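Putative S41 protease (Bacteroides fragilis NCTC 9343, PDB 3K50) is of unknown function but probably cleaves peptide bonds as a serine peptidase of family S41. Local coordinates at residues A250-M255 with N287-T292; C246-P251 with E280-G285; V293-T298 with M316-I321. All coordinates share one frame; numbering follows the deposited sequence.

Contact 1 of 3, residues A250-M255 with N287-T292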
loop_
_atom_site.group_PDB
_atom_site.type_symbol
_atom_site.label_atom_id
_atom_site.label_comp_id
_atom_site.label_asym_id
_atom_site.label_seq_id
_atom_site.Cartn_x
_atom_site.Cartn_y
_atom_site.Cartn_z
ATOM N N ALA A 250 -3.553 -2.071 19.696
ATOM C CA ALA A 250 -3.539 -3.256 20.515
ATOM C C ALA A 250 -4.318 -3.173 21.824
ATOM O O ALA A 250 -4.565 -2.067 22.345
ATOM C CB ALA A 250 -2.111 -3.623 20.829
ATOM N N PRO A 251 -4.669 -4.336 22.383
ATOM C CA PRO A 251 -5.233 -4.276 23.726
ATOM C C PRO A 251 -4.202 -3.663 24.659
ATOM O O PRO A 251 -2.990 -3.991 24.590
ATOM C CB PRO A 251 -5.417 -5.752 24.101
ATOM C CG PRO A 251 -5.443 -6.505 22.799
ATOM C CD PRO A 251 -4.595 -5.724 21.856
ATOM N N ALA A 252 -4.676 -2.834 25.562
ATOM C CA ALA A 252 -3.866 -2.117 26.535
ATOM C C ALA A 252 -3.043 -3.049 27.449
ATOM O O ALA A 252 -1.931 -2.720 27.853
ATOM C CB ALA A 252 -4.806 -1.208 27.361
ATOM N N ASP A 253 -3.523 -4.242 27.751
ATOM C CA ASP A 253 -2.679 -5.119 28.564
ATOM C C ASP A 253 -1.466 -5.716 27.819
ATOM O O ASP A 253 -0.687 -6.498 28.409
ATOM C CB ASP A 253 -3.514 -6.215 29.254
ATOM C CG ASP A 253 -4.226 -7.153 28.286
ATOM O OD1 ASP A 253 -4.136 -7.012 27.050
ATOM O OD2 ASP A 253 -4.924 -8.046 28.798
ATOM N N LYS A 254 -1.303 -5.404 26.534
ATOM C CA LYS A 254 -0.167 -5.904 25.768
ATOM C C LYS A 254 1.023 -4.967 25.723
ATOM O O LYS A 254 2.075 -5.320 25.164
ATOM C CB LYS A 254 -0.560 -6.234 24.314
ATOM C CG LYS A 254 -1.734 -7.205 24.147
ATOM C CD LYS A 254 -1.658 -8.431 24.967
ATOM C CE LYS A 254 -2.867 -9.326 24.699
ATOM N NZ LYS A 254 -2.990 -10.469 25.625
HETATM N N MSE A 255 0.909 -3.802 26.344
HETATM C CA MSE A 255 1.996 -2.882 26.291
HETATM C C MSE A 255 3.247 -3.555 26.806
HETATM O O MSE A 255 3.202 -4.261 27.823
HETATM C CB MSE A 255 1.709 -1.627 27.098
HETATM C CG MSE A 255 0.555 -0.753 26.559
HETATM SE SE MSE A 255 0.875 -0.192 24.669
HETATM C CE MSE A 255 -0.159 -1.455 23.744
ATOM N N ASN A 287 -3.840 4.860 22.561
ATOM C CA ASN A 287 -4.037 3.430 22.392
ATOM C C ASN A 287 -5.546 3.207 22.511
ATOM O O ASN A 287 -6.200 3.792 23.427
ATOM C CB ASN A 287 -3.311 2.600 23.458
ATOM C CG ASN A 287 -3.804 1.167 23.469
ATOM O OD1 ASN A 287 -4.754 0.848 24.163
ATOM N ND2 ASN A 287 -3.251 0.342 22.596
ATOM N N LEU A 288 -6.108 2.360 21.642
ATOM C CA LEU A 288 -7.576 2.213 21.605
ATOM C C LEU A 288 -8.102 0.992 22.366
ATOM O O LEU A 288 -9.324 0.822 22.521
ATOM C CB LEU A 288 -8.101 2.257 20.152
ATOM C CG LEU A 288 -7.798 3.542 19.346
ATOM C CD1 LEU A 288 -8.525 3.483 17.974
ATOM C CD2 LEU A 288 -8.169 4.852 20.050
ATOM N N ASN A 289 -7.185 0.191 22.906
ATOM C CA ASN A 289 -7.531 -0.965 23.659
ATOM C C ASN A 289 -8.527 -1.845 22.960
ATOM O O ASN A 289 -9.526 -2.241 23.566
ATOM C CB ASN A 289 -8.078 -0.546 25.020
ATOM C CG ASN A 289 -8.251 -1.713 25.995
ATOM O OD1 ASN A 289 -7.550 -2.709 25.981
ATOM N ND2 ASN A 289 -9.212 -1.578 26.825
ATOM N N LEU A 290 -8.267 -2.179 21.703
ATOM C CA LEU A 290 -9.183 -3.022 20.960
ATOM C C LEU A 290 -8.848 -4.486 21.110
ATOM O O LEU A 290 -7.709 -4.840 21.318
ATOM C CB LEU A 290 -9.116 -2.680 19.465
ATOM C CG LEU A 290 -9.470 -1.283 18.971
ATOM C CD1 LEU A 290 -8.709 -1.109 17.650
ATOM C CD2 LEU A 290 -11.014 -1.080 18.854
ATOM N N SER A 291 -9.846 -5.345 20.890
ATOM C CA SER A 291 -9.687 -6.828 20.944
ATOM C C SER A 291 -9.783 -7.511 19.551
ATOM O O SER A 291 -9.332 -8.629 19.374
ATOM C CB SER A 291 -10.773 -7.389 21.894
ATOM O OG SER A 291 -12.095 -7.032 21.403
ATOM N N THR A 292 -10.385 -6.807 18.597
ATOM C CA THR A 292 -10.598 -7.232 17.226
ATOM C C THR A 292 -10.302 -6.057 16.283
ATOM O O THR A 292 -10.560 -4.898 16.630
ATOM C CB THR A 292 -12.061 -7.655 17.012
ATOM O OG1 THR A 292 -12.399 -8.676 17.937
ATOM C CG2 THR A 292 -12.294 -8.195 15.566
HETATM O O HOH W 1 -6.620 -4.576 27.583
#

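Contact 2 of 3, residues C246-P251 with E280-G285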
loop_
_atom_site.group_PDB
_atom_site.type_symbol
_atom_site.label_atom_id
_atom_site.label_comp_id
_atom_site.label_asym_id
_atom_site.label_seq_id
_atom_site.Cartn_x
_atom_site.Cartn_y
_atom_site.Cartn_z
ATOM N N CYS A 246 0.601 -0.554 15.302
ATOM C CA CYS A 246 0.256 -1.674 16.159
ATOM C C CYS A 246 0.109 -1.323 17.593
ATOM O O CYS A 246 -0.788 -1.826 18.262
ATOM C CB CYS A 246 1.335 -2.741 16.073
ATOM S SG CYS A 246 1.361 -3.604 14.453
ATOM N N THR A 247 1.016 -0.468 18.087
ATOM C CA THR A 247 1.030 -0.097 19.484
ATOM C C THR A 247 -0.300 0.594 19.817
ATOM O O THR A 247 -0.869 0.401 20.881
ATOM C CB THR A 247 2.317 0.750 19.788
ATOM O OG1 THR A 247 3.493 -0.113 19.731
ATOM C CG2 THR A 247 2.247 1.479 21.176
HETATM N N MSE A 248 -0.820 1.367 18.869
HETATM C CA MSE A 248 -2.021 2.143 19.125
HETATM C C MSE A 248 -3.334 1.350 18.934
HETATM O O MSE A 248 -4.371 1.747 19.481
HETATM C CB MSE A 248 -1.990 3.444 18.314
HETATM C CG MSE A 248 -0.939 4.470 18.774
HETATM SE SE MSE A 248 -1.041 6.271 18.118
HETATM C CE MSE A 248 -0.874 5.880 16.303
ATOM N N LEU A 249 -3.303 0.231 18.219
ATOM C CA LEU A 249 -4.513 -0.597 18.022
ATOM C C LEU A 249 -4.668 -1.646 19.104
ATOM O O LEU A 249 -5.775 -1.992 19.461
ATOM C CB LEU A 249 -4.466 -1.328 16.670
ATOM C CG LEU A 249 -4.541 -0.521 15.391
ATOM C CD1 LEU A 249 -4.065 -1.261 14.121
ATOM C CD2 LEU A 249 -6.065 -0.080 15.245
ATOM N N ALA A 250 -3.553 -2.071 19.696
ATOM C CA ALA A 250 -3.539 -3.256 20.515
ATOM C C ALA A 250 -4.318 -3.173 21.824
ATOM O O ALA A 250 -4.565 -2.067 22.345
ATOM C CB ALA A 250 -2.111 -3.623 20.829
ATOM N N PRO A 251 -4.669 -4.336 22.383
ATOM C CA PRO A 251 -5.233 -4.276 23.726
ATOM C C PRO A 251 -4.202 -3.663 24.659
ATOM O O PRO A 251 -2.990 -3.991 24.590
ATOM C CB PRO A 251 -5.417 -5.752 24.101
ATOM C CG PRO A 251 -5.443 -6.505 22.799
ATOM C CD PRO A 251 -4.595 -5.724 21.856
ATOM N N GLU A 280 5.735 4.415 24.880
ATOM C CA GLU A 280 6.410 5.720 24.762
ATOM C C GLU A 280 6.316 6.278 23.322
ATOM O O GLU A 280 6.591 7.442 23.093
ATOM C CB GLU A 280 7.872 5.608 25.165
ATOM C CG GLU A 280 8.141 5.625 26.665
ATOM C CD GLU A 280 7.798 4.349 27.370
ATOM O OE1 GLU A 280 8.092 3.265 26.813
ATOM O OE2 GLU A 280 7.264 4.431 28.513
ATOM N N LEU A 281 5.988 5.419 22.366
ATOM C CA LEU A 281 5.746 5.855 20.994
ATOM C C LEU A 281 4.416 6.539 20.788
ATOM O O LEU A 281 4.277 7.270 19.812
ATOM C CB LEU A 281 5.775 4.684 20.000
ATOM C CG LEU A 281 7.093 3.977 19.633
ATOM C CD1 LEU A 281 6.719 2.832 18.730
ATOM C CD2 LEU A 281 8.126 4.899 18.911
ATOM N N ILE A 282 3.472 6.404 21.721
ATOM C CA ILE A 282 2.118 6.944 21.485
ATOM C C ILE A 282 2.150 8.468 21.407
ATOM O O ILE A 282 1.513 9.068 20.509
ATOM C CB ILE A 282 1.133 6.421 22.553
ATOM C CG1 ILE A 282 1.000 4.863 22.442
ATOM C CG2 ILE A 282 -0.225 7.134 22.510
ATOM C CD1 ILE A 282 0.248 4.215 23.562
ATOM N N GLN A 283 2.847 9.087 22.355
ATOM C CA GLN A 283 2.959 10.537 22.403
ATOM C C GLN A 283 1.578 11.187 22.269
ATOM O O GLN A 283 0.701 10.846 23.063
ATOM C CB GLN A 283 3.995 11.010 21.362
ATOM C CG GLN A 283 5.390 10.505 21.694
ATOM C CD GLN A 283 5.910 11.026 23.015
ATOM O OE1 GLN A 283 5.878 12.257 23.280
ATOM N NE2 GLN A 283 6.422 10.125 23.836
ATOM N N SER A 284 1.362 12.068 21.285
ATOM C CA SER A 284 0.104 12.778 21.120
ATOM C C SER A 284 -1.067 11.950 20.596
ATOM O O SER A 284 -2.212 12.476 20.465
ATOM C CB SER A 284 0.309 13.984 20.194
ATOM O OG SER A 284 0.963 13.586 19.005
ATOM N N GLY A 285 -0.812 10.682 20.278
ATOM C CA GLY A 285 -1.847 9.756 19.849
ATOM C C GLY A 285 -2.537 9.117 21.053
ATOM O O GLY A 285 -2.521 9.691 22.156
#

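Contact 3 of 3, residues V293-T298 with M316-I321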
loop_
_atom_site.group_PDB
_atom_site.type_symbol
_atom_site.label_atom_id
_atom_site.label_comp_id
_atom_site.label_asym_id
_atom_site.label_seq_id
_atom_site.Cartn_x
_atom_site.Cartn_y
_atom_site.Cartn_z
ATOM N N VAL A 293 -9.717 -6.355 15.130
ATOM C CA VAL A 293 -9.466 -5.361 14.082
ATOM C C VAL A 293 -9.833 -6.029 12.725
ATOM O O VAL A 293 -9.605 -7.201 12.547
ATOM C CB VAL A 293 -8.047 -4.767 14.115
ATOM C CG1 VAL A 293 -6.956 -5.878 13.930
ATOM C CG2 VAL A 293 -7.907 -3.699 13.074
ATOM N N TYR A 294 -10.536 -5.305 11.865
ATOM C CA TYR A 294 -10.880 -5.748 10.490
ATOM C C TYR A 294 -9.892 -4.989 9.591
ATOM O O TYR A 294 -9.752 -3.739 9.682
ATOM C CB TYR A 294 -12.337 -5.463 10.121
ATOM C CG TYR A 294 -13.307 -6.177 11.042
ATOM C CD1 TYR A 294 -13.580 -5.685 12.306
ATOM C CD2 TYR A 294 -13.891 -7.394 10.675
ATOM C CE1 TYR A 294 -14.450 -6.358 13.172
ATOM C CE2 TYR A 294 -14.737 -8.082 11.554
ATOM C CZ TYR A 294 -14.988 -7.567 12.801
ATOM O OH TYR A 294 -15.811 -8.218 13.691
ATOM N N VAL A 295 -9.176 -5.753 8.770
ATOM C CA VAL A 295 -8.152 -5.246 7.868
ATOM C C VAL A 295 -8.590 -5.555 6.433
ATOM O O VAL A 295 -8.907 -6.705 6.098
ATOM C CB VAL A 295 -6.755 -5.832 8.202
ATOM C CG1 VAL A 295 -5.668 -5.267 7.213
ATOM C CG2 VAL A 295 -6.369 -5.503 9.652
ATOM N N LEU A 296 -8.750 -4.492 5.645
ATOM C CA LEU A 296 -9.132 -4.602 4.227
ATOM C C LEU A 296 -7.893 -4.729 3.337
ATOM O O LEU A 296 -6.987 -3.878 3.389
ATOM C CB LEU A 296 -9.981 -3.395 3.838
ATOM C CG LEU A 296 -11.128 -3.004 4.768
ATOM C CD1 LEU A 296 -11.983 -1.860 4.202
ATOM C CD2 LEU A 296 -12.011 -4.219 5.071
ATOM N N THR A 297 -7.866 -5.783 2.528
ATOM C CA THR A 297 -6.665 -6.185 1.751
ATOM C C THR A 297 -6.902 -6.477 0.284
ATOM O O THR A 297 -8.020 -6.736 -0.101
ATOM C CB THR A 297 -6.033 -7.501 2.390
ATOM O OG1 THR A 297 -6.939 -8.615 2.289
ATOM C CG2 THR A 297 -5.711 -7.297 3.851
ATOM N N THR A 298 -5.851 -6.330 -0.536
ATOM C CA THR A 298 -5.858 -6.804 -1.908
ATOM C C THR A 298 -4.468 -7.350 -2.166
ATOM O O THR A 298 -3.601 -7.356 -1.263
ATOM C CB THR A 298 -6.201 -5.738 -2.980
ATOM O OG1 THR A 298 -5.157 -4.754 -3.056
ATOM C CG2 THR A 298 -7.595 -5.089 -2.722
HETATM N N MSE A 316 -4.545 -10.501 19.151
HETATM C CA MSE A 316 -5.897 -10.011 18.993
HETATM C C MSE A 316 -6.513 -10.754 17.797
HETATM O O MSE A 316 -5.809 -11.508 17.081
HETATM C CB MSE A 316 -5.904 -8.456 18.868
HETATM C CG MSE A 316 -5.266 -7.882 17.686
HETATM SE SE MSE A 316 -5.063 -5.926 17.679
HETATM C CE MSE A 316 -6.904 -5.067 17.835
ATOM N N LYS A 317 -7.839 -10.624 17.667
ATOM C CA LYS A 317 -8.589 -11.197 16.564
ATOM C C LYS A 317 -8.477 -10.241 15.383
ATOM O O LYS A 317 -8.911 -9.037 15.432
ATOM C CB LYS A 317 -10.077 -11.413 16.951
ATOM C CG LYS A 317 -10.921 -12.093 15.829
ATOM C CD LYS A 317 -12.393 -12.302 16.303
ATOM C CE LYS A 317 -13.340 -12.877 15.241
ATOM N NZ LYS A 317 -14.771 -12.627 15.667
ATOM N N VAL A 318 -7.866 -10.740 14.327
ATOM C CA VAL A 318 -7.602 -9.973 13.123
ATOM C C VAL A 318 -8.479 -10.604 12.025
ATOM O O VAL A 318 -8.351 -11.783 11.762
ATOM C CB VAL A 318 -6.111 -10.055 12.723
ATOM C CG1 VAL A 318 -5.856 -9.269 11.436
ATOM C CG2 VAL A 318 -5.247 -9.521 13.805
ATOM N N VAL A 319 -9.381 -9.836 11.403
ATOM C CA VAL A 319 -10.254 -10.390 10.388
ATOM C C VAL A 319 -9.883 -9.725 9.102
ATOM O O VAL A 319 -9.914 -8.523 9.026
ATOM C CB VAL A 319 -11.748 -10.092 10.727
ATOM C CG1 VAL A 319 -12.658 -10.440 9.553
ATOM C CG2 VAL A 319 -12.197 -10.795 12.089
ATOM N N LEU A 320 -9.543 -10.519 8.101
ATOM C CA LEU A 320 -9.114 -10.066 6.804
ATOM C C LEU A 320 -10.250 -10.172 5.806
ATOM O O LEU A 320 -10.833 -11.219 5.669
ATOM C CB LEU A 320 -7.922 -10.877 6.316
ATOM C CG LEU A 320 -6.677 -10.887 7.213
ATOM C CD1 LEU A 320 -5.591 -11.727 6.545
ATOM C CD2 LEU A 320 -6.216 -9.449 7.532
ATOM N N ILE A 321 -10.546 -9.039 5.151
ATOM C CA ILE A 321 -11.629 -8.905 4.177
ATOM C C ILE A 321 -11.075 -8.336 2.892
ATOM O O ILE A 321 -10.394 -7.332 2.914
ATOM C CB ILE A 321 -12.746 -7.986 4.727
ATOM C CG1 ILE A 321 -13.460 -8.652 5.905
ATOM C CG2 ILE A 321 -13.842 -7.655 3.635
ATOM C CD1 ILE A 321 -14.357 -7.688 6.675
HETATM O O HOH W 2 -16.153 -11.144 13.629
#

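Contact 1 of 3, residues A250-M255 with N287-T292
Asn287 and Asn289 use their side-chain amides to hold the polypeptide where it leaves helix 239-249 at Ala250 and turns through Pro251 into the 3-10 segment 252-254. The side chain of Asn289 leaves its backbone with CG anti to N (chi1 -170°). Its CB packs at 4.1 Å from Ala252 CB, and CG comes nearer the same methyl, at 3.7 Å. At the tip, OD1 accepts a nearly straight hydrogen bond from Ala252 N (2.9 Å), the donor tilted from the carbonyl plane. A water donates to the same OD1 and accepts from Asp253 N, so this one oxygen serves, directly and through water, two successive N-H groups at the start of the 3-10 turn. Asn287 works two residues earlier, at the carbonyl of Ala250: its ND2 gives Ala250 O a hydrogen bond of 2.8 Å that lies in the amide plane. The OD1 of Asn287 turns back to its own segment and accepts from Asn289 N, which lies above the carbonyl plane; this Asx turn helps fix the rotation of the amide. Asn289 CA adds a CA-H...O contact to Ala250 O, and Pro251 lays CG against Leu290 O at 3.2 Å. The selenomethionine Met255 brings only its CE near Asn287 ND2. Thr247 O, in the last turn of helix 239-249, is a second acceptor for that ND2, while Leu288 packs on helix 207-221 and Leu290 on Phe227 of strand 226-230, just before the chain enters strand 292-297.

Contact 2 of 3, residues C246-P251 with E280-G285
Thr247 and Met248 meet Ile282 and Gly285 in an apolar helix-to-loop contact, formed where the last turn of helix 239-249 faces the connection between strands 273-276 and 292-297. Both segments belong to the S41 peptidase region, of the ClpP/crotonase clan, and the loop closes here in a type II' beta turn from Ile282 to Gly285. The Gly285 N to Ile282 O hydrogen bond (2.8 Å) completes that turn, which brings Ile282 and Gly285 to the selenomethionine Met248. Thr247 sends its methyl, not its hydroxyl, to Ile282: CG2 stands anti to the backbone N and reaches Ile282 CG1 at 3.8 Å, the two side chains crossing obliquely. The hydroxyl is taken up by Gln243 O, one turn back in the helix, and by Asn278 N. Met248 and Ile282 run antiparallel alongside each other, with Met248 CG 4.2 Å from Ile282 CG1. Phe216 of helix 207-221 also packs on Met248, and Arg213 of that helix hydrogen-bonds to Leu281 O. Beyond CG, the chain of Met248 continues with its selenium anti to CA (chi2 -167°), which carries SE to 4.0 Å from Gly285 CA.

Contact 3 of 3, residues V293-T298 with M316-I321
Tyr294 and Val319 lie side by side on neighbouring strands and point the same way, the ring set obliquely to the valine and meeting it along its CD2-CE2 side. Ring atom CD2 approaches Val319 CB to 3.4 Å, and CE2 touches the same branched group. CD2 also meets Ile321 CD1 at 4.0 Å. Two residues along each strand, on the same face, Leu296 and Ile321 repeat the side-by-side alignment, with Leu296 CD2 against Ile321 CB (3.9 Å). The Tyr294 hydroxyl shares a water with the ammonium group of Lys317, which donates to it. Parallel strand pairing sets this alignment of side chains: five hydrogen bonds run from Val293 N to Lys317 O through to Thr297 N and Ile321 O, and the strand directions differ by 28°. Helix 304-312 connects the two strands in a beta-alpha-beta crossover of the mixed sheet in the S41, ClpP/crotonase-type region. Helix 388-398 covers the face bearing Tyr294, Leu296 and Ile321; helix 304-312 lies over the other, where Val295 and Val318 cross at an angle. There Leu320 reaches across with CD2 to Val295 CB (3.7 Å). Thr297 directs its hydroxyl to Thr323 O. At the opposite end of the pair, the selenomethionine Met316 bends at chi3 (-59°), the torsion that places CE, and rests that CE 3.9 Å from Val293 CB.

Overall arrangement
All three contacts lie within the S41 peptidase region. Contacts 1 and 2 start from the same end of helix 239-249, share Ala250 and Pro251, and have centres about 9 Å apart; the loop leading to strand 292-297 meets this helix end first through 280-285, then through 287-292. Backbone bonding of Leu288 N to Met248 O ties the two together. Segment 287-292 ends on the first residue of strand 292-297, so contact 3 follows in series, its centre about 15 Å from contact 1 and 19 Å from contact 2. A probable Ser291 O to Lys317 N hydrogen bond links contacts 1 and 3 directly, and Met316, touching Leu290 and Leu249, joins the strand pair to the helix end.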